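Local coordinates for probable phenazine-specific methyltransferase (Pseudomonas aeruginosa, PDB 2IP2) that catalyses the S-adenosyl-L-methionine-dependent N-methylation of phenazine-1-carboxylate to 5-methylphenazine-1-carboxylate, a step in pyocyanin biosynthesis, and works as a homodimer, at the interface of chains A and B. Residues are numbered along the deposited sequence; one frame, centred on the assembly and turned at random. Chains: chain A/B, Probable phenazine-specific methyltransferase.

Contact 1: the interface of chains A and B. Residues chain A 116-120, 292; chain B 53, 57.
B:Arg57 and B:Ser53 bind backbone carbonyls at the C-terminal end of the A:113-119 helix. The carbonyl oxygen of A:Leu117 takes two donors from opposite faces of its plane: the hydroxyl OG of B:Ser53 at 2.6 Å and the guanidinium NE of B:Arg57 at 2.8 Å. NE stands well above the carbonyl plane, yet the oxygen lies in the plane of the guanidinium. One residue on, NH2 of B:Arg57 donates to the carbonyl oxygen of A:Leu118 at 2.8 Å, again from above the carbonyl plane. The two bonds fix the rotation of the guanidinium, and CA of A:Gly120 sits over the centre of one of its faces, 3.4 Å from CZ of B:Arg57. Nearer the backbone, CD of B:Arg57 rests 3.7 Å from CZ at the tip of the A:Phe292 ring, whose plane is turned 20° from the guanidinium. With its chain bent at chi3 (-62°), B:Arg57 has its guanidinium at the helix end, where its positive charge would probably suit the carbonyl-rich C-terminus. This polar patch caps a helix of one subunit with side chains of the other, helping to hold the homodimer together.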
loop_
_atom_site.group_PDB
_atom_site.type_symbol
_atom_site.label_atom_id
_atom_site.label_comp_id
_atom_site.label_asym_id
_atom_site.label_seq_id
_atom_site.Cartn_x
_atom_site.Cartn_y
_atom_site.Cartn_z
ATOM N N ALA A 116 16.531 6.466 5.424
ATOM C CA ALA A 116 17.242 5.589 4.484
ATOM C C ALA A 116 17.591 6.356 3.210
ATOM O O ALA A 116 18.752 6.373 2.796
ATOM C CB ALA A 116 16.397 4.323 4.181
ATOM N N LEU A 117 16.608 7.003 2.581
ATOM C CA LEU A 117 16.882 7.664 1.307
ATOM C C LEU A 117 17.765 8.917 1.476
ATOM O O LEU A 117 18.462 9.316 0.524
ATOM C CB LEU A 117 15.558 8.087 0.590
ATOM C CG LEU A 117 14.855 6.815 0.012
ATOM C CD1 LEU A 117 13.312 6.879 -0.090
ATOM C CD2 LEU A 117 15.562 6.345 -1.323
ATOM N N LEU A 118 17.693 9.539 2.639
ATOM C CA LEU A 118 18.591 10.676 2.962
ATOM C C LEU A 118 20.030 10.168 3.192
ATOM O O LEU A 118 20.972 10.565 2.486
ATOM C CB LEU A 118 18.080 11.371 4.221
ATOM C CG LEU A 118 16.819 12.272 4.163
ATOM C CD1 LEU A 118 16.548 13.064 5.435
ATOM C CD2 LEU A 118 16.861 13.249 2.991
ATOM N N SER A 119 20.192 9.256 4.141
ATOM C CA SER A 119 21.538 8.831 4.598
ATOM C C SER A 119 22.250 7.882 3.595
ATOM O O SER A 119 23.492 7.774 3.537
ATOM C CB SER A 119 21.425 8.163 5.976
ATOM O OG SER A 119 20.810 6.877 5.845
ATOM N N GLY A 120 21.459 7.131 2.845
ATOM C CA GLY A 120 22.022 6.056 2.043
ATOM C C GLY A 120 22.150 4.698 2.718
ATOM O O GLY A 120 22.533 3.737 2.058
ATOM N N PHE A 292 17.139 -0.956 -3.121
ATOM C CA PHE A 292 17.868 -0.073 -2.269
ATOM C C PHE A 292 17.441 -0.256 -0.794
ATOM O O PHE A 292 18.288 -0.399 0.105
ATOM C CB PHE A 292 17.692 1.424 -2.665
ATOM C CG PHE A 292 18.171 2.337 -1.571
ATOM C CD1 PHE A 292 19.555 2.503 -1.354
ATOM C CD2 PHE A 292 17.240 2.918 -0.656
ATOM C CE1 PHE A 292 20.003 3.267 -0.258
ATOM C CE2 PHE A 292 17.660 3.692 0.410
ATOM C CZ PHE A 292 19.066 3.872 0.625
ATOM N N SER B 53 20.415 14.600 0.622
ATOM C CA SER B 53 20.499 13.235 0.103
ATOM C C SER B 53 21.600 13.237 -0.932
ATOM O O SER B 53 22.432 14.136 -0.961
ATOM C CB SER B 53 19.119 12.791 -0.483
ATOM O OG SER B 53 19.090 11.424 -0.901
ATOM N N ARG B 57 20.018 8.756 -5.372
ATOM C CA ARG B 57 18.871 8.259 -4.566
ATOM C C ARG B 57 17.679 9.111 -4.865
ATOM O O ARG B 57 16.552 8.625 -4.986
ATOM C CB ARG B 57 19.195 8.253 -3.083
ATOM C CG ARG B 57 20.147 7.114 -2.677
ATOM C CD ARG B 57 20.250 6.926 -1.171
ATOM N NE ARG B 57 20.781 8.091 -0.452
ATOM C CZ ARG B 57 22.077 8.417 -0.357
ATOM N NH1 ARG B 57 23.021 7.675 -0.957
ATOM N NH2 ARG B 57 22.433 9.460 0.369
#

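Contact 2: the interface of chains A and B. Residues chain A 288, 292, 297-298; chain B 56, 60, 63.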
loop_
_atom_site.group_PDB
_atom_site.type_symbol
_atom_site.label_atom_id
_atom_site.label_comp_id
_atom_site.label_asym_id
_atom_site.label_seq_id
_atom_site.Cartn_x
_atom_site.Cartn_y
_atom_site.Cartn_z
ATOM N N ASP A 288 12.959 -1.311 -7.998
ATOM C CA ASP A 288 14.283 -0.692 -7.875
ATOM C C ASP A 288 14.497 0.018 -6.537
ATOM O O ASP A 288 15.559 -0.134 -5.918
ATOM C CB ASP A 288 14.476 0.287 -9.008
ATOM C CG ASP A 288 15.820 1.043 -8.904
ATOM O OD1 ASP A 288 16.852 0.374 -9.083
ATOM O OD2 ASP A 288 15.812 2.296 -8.682
ATOM N N PHE A 292 17.139 -0.956 -3.121
ATOM C CA PHE A 292 17.868 -0.073 -2.269
ATOM C C PHE A 292 17.441 -0.256 -0.794
ATOM O O PHE A 292 18.288 -0.399 0.105
ATOM C CB PHE A 292 17.692 1.424 -2.665
ATOM C CG PHE A 292 18.171 2.337 -1.571
ATOM C CD1 PHE A 292 19.555 2.503 -1.354
ATOM C CD2 PHE A 292 17.240 2.918 -0.656
ATOM C CE1 PHE A 292 20.003 3.267 -0.258
ATOM C CE2 PHE A 292 17.660 3.692 0.410
ATOM C CZ PHE A 292 19.066 3.872 0.625
ATOM N N GLY A 297 21.075 -2.447 -3.196
ATOM C CA GLY A 297 21.326 -2.877 -4.549
ATOM C C GLY A 297 20.712 -1.866 -5.489
ATOM O O GLY A 297 20.028 -0.927 -5.036
ATOM N N ARG A 298 20.937 -2.062 -6.787
ATOM C CA ARG A 298 20.179 -1.328 -7.809
ATOM C C ARG A 298 20.044 -2.125 -9.110
ATOM O O ARG A 298 20.817 -3.041 -9.347
ATOM C CB ARG A 298 20.793 0.046 -8.113
ATOM C CG ARG A 298 22.089 0.055 -8.930
ATOM C CD ARG A 298 23.323 -0.101 -8.043
ATOM N NE ARG A 298 23.250 0.605 -6.747
ATOM C CZ ARG A 298 23.802 1.797 -6.481
ATOM N NH1 ARG A 298 24.478 2.465 -7.411
ATOM N NH2 ARG A 298 23.678 2.332 -5.269
ATOM N N GLU B 56 21.759 10.296 -6.872
ATOM C CA GLU B 56 21.302 9.000 -7.435
ATOM C C GLU B 56 20.059 8.511 -6.664
ATOM O O GLU B 56 19.133 7.941 -7.251
ATOM C CB GLU B 56 22.410 7.920 -7.457
ATOM C CG GLU B 56 22.020 6.579 -8.264
ATOM C CD GLU B 56 22.633 5.241 -7.688
ATOM O OE1 GLU B 56 23.430 5.301 -6.691
ATOM O OE2 GLU B 56 22.313 4.120 -8.217
ATOM N N ARG B 60 16.258 7.982 -8.189
ATOM C CA ARG B 60 15.469 6.752 -8.097
ATOM C C ARG B 60 14.087 6.960 -7.442
ATOM O O ARG B 60 13.075 6.381 -7.858
ATOM C CB ARG B 60 16.290 5.691 -7.386
ATOM C CG ARG B 60 17.520 5.290 -8.160
ATOM C CD ARG B 60 18.504 4.460 -7.294
ATOM N NE ARG B 60 18.006 3.089 -7.016
ATOM C CZ ARG B 60 18.715 2.182 -6.333
ATOM N NH1 ARG B 60 19.878 2.539 -5.816
ATOM N NH2 ARG B 60 18.262 0.937 -6.154
ATOM N N ARG B 63 12.100 8.926 -10.198
ATOM C CA ARG B 63 11.715 7.997 -11.243
ATOM C C ARG B 63 10.475 7.211 -10.838
ATOM O O ARG B 63 9.545 7.067 -11.639
ATOM C CB ARG B 63 12.853 7.010 -11.525
ATOM C CG ARG B 63 12.663 6.244 -12.802
ATOM C CD ARG B 63 13.944 5.463 -13.203
ATOM N NE ARG B 63 14.610 4.749 -12.104
ATOM C CZ ARG B 63 15.726 4.031 -12.263
ATOM N NH1 ARG B 63 16.307 3.940 -13.471
ATOM N NH2 ARG B 63 16.276 3.390 -11.246
HETATM O O HOH W 1 13.730 3.963 -9.500
HETATM O O HOH W 2 18.832 1.758 -10.104
HETATM O O HOH W 3 21.752 1.515 -3.960
#
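The carbonyls of A:Asp288, within helix 282-295, and of A:Gly297, in the extended segment just after it, both accept from NH2 of B:Arg60. The bond to the A:Gly297 oxygen, 2.8 Å from NH2, is nearly straight (167° at H) and lies on a carbonyl lone pair; the A:Asp288 oxygen is met from above its carbonyl plane. B:Arg60 also takes A:Asp288 side-on, its NE donating to the carboxylate OD2 at 2.9 Å on the syn side, 35° out of plane. From the opposite face, NH2 of B:Arg63 reaches the same OD2 at 2.8 Å, its guanidinium almost perpendicular to the carboxylate. Two arginines thus form salt bridges to one carboxylate oxygen and would favour its charged form. With CG anti to the backbone N (chi1 177°), A:Asp288 extends the carboxylate from its helix to both arginines. A:Arg298 is poorly ordered, which makes its contacts less certain: CB sits over one face of the B:Arg60 guanidinium, offset toward the rim and 3.5 Å from CZ, and NH1 forms a salt bridge to OE2 of B:Glu56 at 2.8 Å, though the N-H points away from this oxygen. Water 1 joins OD2 of A:Asp288 to NE of B:Arg63, while water 3 lies in the guanidinium plane of B:Arg60, 2.8 Å from NH1 and 3.2 Å from the carbonyl oxygen of A:Gly297.

Contact 3: the interface of chains A and B. Residues chain A 95, 98-99, 102, 287, 324; chain B 9, 12-13, 16, 20.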
loop_
_atom_site.group_PDB
_atom_site.type_symbol
_atom_site.label_atom_id
_atom_site.label_comp_id
_atom_site.label_asym_id
_atom_site.label_seq_id
_atom_site.Cartn_x
_atom_site.Cartn_y
_atom_site.Cartn_z
ATOM N N PHE A 95 2.489 -17.498 -3.379
ATOM C CA PHE A 95 3.119 -16.258 -2.867
ATOM C C PHE A 95 3.097 -16.162 -1.339
ATOM O O PHE A 95 3.550 -15.154 -0.747
ATOM C CB PHE A 95 2.414 -15.069 -3.484
ATOM C CG PHE A 95 2.757 -14.852 -4.931
ATOM C CD1 PHE A 95 3.272 -15.878 -5.703
ATOM C CD2 PHE A 95 2.587 -13.603 -5.523
ATOM C CE1 PHE A 95 3.589 -15.677 -7.051
ATOM C CE2 PHE A 95 2.925 -13.384 -6.887
ATOM C CZ PHE A 95 3.415 -14.423 -7.643
ATOM N N MET A 98 6.303 -15.394 0.529
ATOM C CA MET A 98 6.741 -14.031 0.117
ATOM C C MET A 98 5.904 -12.957 0.850
ATOM O O MET A 98 6.457 -12.013 1.455
ATOM C CB MET A 98 6.644 -13.852 -1.406
ATOM C CG MET A 98 7.214 -12.522 -1.904
ATOM S SD MET A 98 6.582 -12.039 -3.502
ATOM C CE MET A 98 4.905 -11.640 -2.960
ATOM N N VAL A 99 4.589 -13.130 0.864
ATOM C CA VAL A 99 3.693 -12.180 1.597
ATOM C C VAL A 99 4.111 -12.015 3.071
ATOM O O VAL A 99 4.170 -10.900 3.621
ATOM C CB VAL A 99 2.198 -12.621 1.499
ATOM C CG1 VAL A 99 1.282 -11.809 2.473
ATOM C CG2 VAL A 99 1.685 -12.542 0.006
ATOM N N TYR A 102 7.512 -10.265 3.413
ATOM C CA TYR A 102 7.390 -8.848 3.013
ATOM C C TYR A 102 6.643 -8.047 4.064
ATOM O O TYR A 102 6.960 -6.876 4.333
ATOM C CB TYR A 102 6.670 -8.811 1.699
ATOM C CG TYR A 102 7.572 -9.061 0.490
ATOM C CD1 TYR A 102 8.744 -9.835 0.565
ATOM C CD2 TYR A 102 7.241 -8.515 -0.719
ATOM C CE1 TYR A 102 9.573 -10.013 -0.596
ATOM C CE2 TYR A 102 8.053 -8.687 -1.873
ATOM C CZ TYR A 102 9.176 -9.432 -1.802
ATOM O OH TYR A 102 9.925 -9.610 -2.966
ATOM N N TRP A 287 10.186 -1.895 -7.705
ATOM C CA TRP A 287 11.225 -2.916 -7.368
ATOM C C TRP A 287 12.623 -2.303 -7.173
ATOM O O TRP A 287 13.406 -2.714 -6.279
ATOM C CB TRP A 287 11.291 -4.002 -8.428
ATOM C CG TRP A 287 10.161 -5.006 -8.375
ATOM C CD1 TRP A 287 9.203 -5.230 -9.344
ATOM C CD2 TRP A 287 9.842 -5.888 -7.282
ATOM N NE1 TRP A 287 8.331 -6.210 -8.916
ATOM C CE2 TRP A 287 8.710 -6.641 -7.667
ATOM C CE3 TRP A 287 10.429 -6.130 -6.038
ATOM C CZ2 TRP A 287 8.138 -7.637 -6.834
ATOM C CZ3 TRP A 287 9.885 -7.152 -5.221
ATOM C CH2 TRP A 287 8.768 -7.882 -5.629
ATOM N N MET A 324 6.780 -11.043 -13.182
ATOM C CA MET A 324 7.265 -10.268 -12.055
ATOM C C MET A 324 8.410 -9.363 -12.441
ATOM O O MET A 324 9.470 -9.365 -11.792
ATOM C CB MET A 324 7.654 -11.188 -10.910
ATOM C CG MET A 324 6.702 -12.369 -10.823
ATOM S SD MET A 324 6.455 -12.881 -9.138
ATOM C CE MET A 324 6.946 -11.363 -8.255
ATOM N N ALA B 9 -1.339 -13.012 -10.310
ATOM C CA ALA B 9 -0.070 -12.748 -9.665
ATOM C C ALA B 9 0.237 -11.260 -9.790
ATOM O O ALA B 9 0.695 -10.648 -8.829
ATOM C CB ALA B 9 1.045 -13.581 -10.288
ATOM N N LEU B 12 -2.017 -9.323 -7.367
ATOM C CA LEU B 12 -1.635 -9.603 -6.018
ATOM C C LEU B 12 -0.362 -8.863 -5.638
ATOM O O LEU B 12 -0.219 -8.379 -4.516
ATOM C CB LEU B 12 -1.445 -11.100 -5.781
ATOM C CG LEU B 12 -1.019 -11.431 -4.348
ATOM C CD1 LEU B 12 -2.100 -10.891 -3.320
ATOM C CD2 LEU B 12 -0.771 -12.883 -4.195
ATOM N N ILE B 13 0.588 -8.806 -6.551
ATOM C CA ILE B 13 1.832 -8.179 -6.216
ATOM C C ILE B 13 1.614 -6.675 -6.051
ATOM O O ILE B 13 2.252 -6.058 -5.187
ATOM C CB ILE B 13 2.920 -8.502 -7.272
ATOM C CG1 ILE B 13 3.378 -9.937 -7.115
ATOM C CG2 ILE B 13 4.083 -7.513 -7.157
ATOM C CD1 ILE B 13 4.410 -10.131 -5.993
ATOM N N VAL B 16 0.206 -6.311 -2.502
ATOM C CA VAL B 16 1.285 -6.597 -1.521
ATOM C C VAL B 16 2.303 -5.441 -1.408
ATOM O O VAL B 16 2.663 -5.018 -0.290
ATOM C CB VAL B 16 1.983 -7.947 -1.860
ATOM C CG1 VAL B 16 3.288 -8.167 -0.966
ATOM C CG2 VAL B 16 0.938 -9.163 -1.707
ATOM N N TRP B 20 4.746 0.040 -0.091
ATOM C CA TRP B 20 6.009 0.735 -0.422
ATOM C C TRP B 20 5.752 2.031 -1.169
ATOM O O TRP B 20 6.375 3.037 -0.852
ATOM C CB TRP B 20 6.934 -0.142 -1.252
ATOM C CG TRP B 20 7.173 -1.548 -0.655
ATOM C CD1 TRP B 20 6.997 -1.972 0.651
ATOM C CD2 TRP B 20 7.656 -2.647 -1.380
ATOM N NE1 TRP B 20 7.337 -3.311 0.745
ATOM C CE2 TRP B 20 7.748 -3.745 -0.489
ATOM C CE3 TRP B 20 8.048 -2.814 -2.726
ATOM C CZ2 TRP B 20 8.224 -5.005 -0.897
ATOM C CZ3 TRP B 20 8.528 -4.064 -3.136
ATOM C CH2 TRP B 20 8.593 -5.148 -2.217
HETATM O O HOH W 4 6.205 -4.626 3.084
#
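B:Ile13 and B:Trp20, on the long helix B:6-31, push into apolar side chains of chain A. B:Ile13 crosses A:Met98, A:Phe95 and A:Met324 at about right angles. Its CD1 lies 3.4 Å from the terminal methyl CE of A:Met98, a tight carbon contact, and 3.6 Å from CE of A:Met324. With CG1 anti to its carbonyl carbon (chi1 -73°), B:Ile13 brings this branch to CE2 of A:Phe95, 3.5 Å away, while CG2 lies toward the benzo ring of A:Trp287. The phenyl group of A:Phe95 also runs past B:Leu12 in the opposite direction, touching its CD2, and turns its tip CZ to CB of B:Ala9. One helical turn after B:Leu12, B:Val16 meets A:Val99 branch to branch, CG2 against CG2 at 3.9 Å. The indole of B:Trp20, tilted about 40° to the A:Tyr102 ring, stands above the ring plane just outside the CD2-CE2 edge, CH2 lying 3.6 Å from CE2. CG of A:Met98 is centred over the tyrosine's opposite face. Against A:Trp287 the indole is steep, about 74° between planes; its edge meets the rim at CZ3, 3.8 Å from CH2 of B:Trp20. No direct polar bond crosses this patch, but water 4 bridges the indole NE1 of B:Trp20, at 2.9 Å, to the carbonyl oxygen of A:Tyr102.

Contacts 1 and 2 are neighbours, their C-alpha centres about 10 Å apart. They share A:Phe292, and both draw on helix 55-67 of chain B. Contact 3 lies about 18 Å from contact 2 and 23 Å from contact 1; it uses helix 6-31 of chain B, but A:Trp287 ties it to helix 282-295, which serves all three. That helix of chain A therefore faces two helices of the partner's dimerisation domain, one mainly through polar bonds, the other through apolar packing. Two-fold symmetry repeats each contact with the chains exchanged, so the dimer joins each methyltransferase domain to the other subunit.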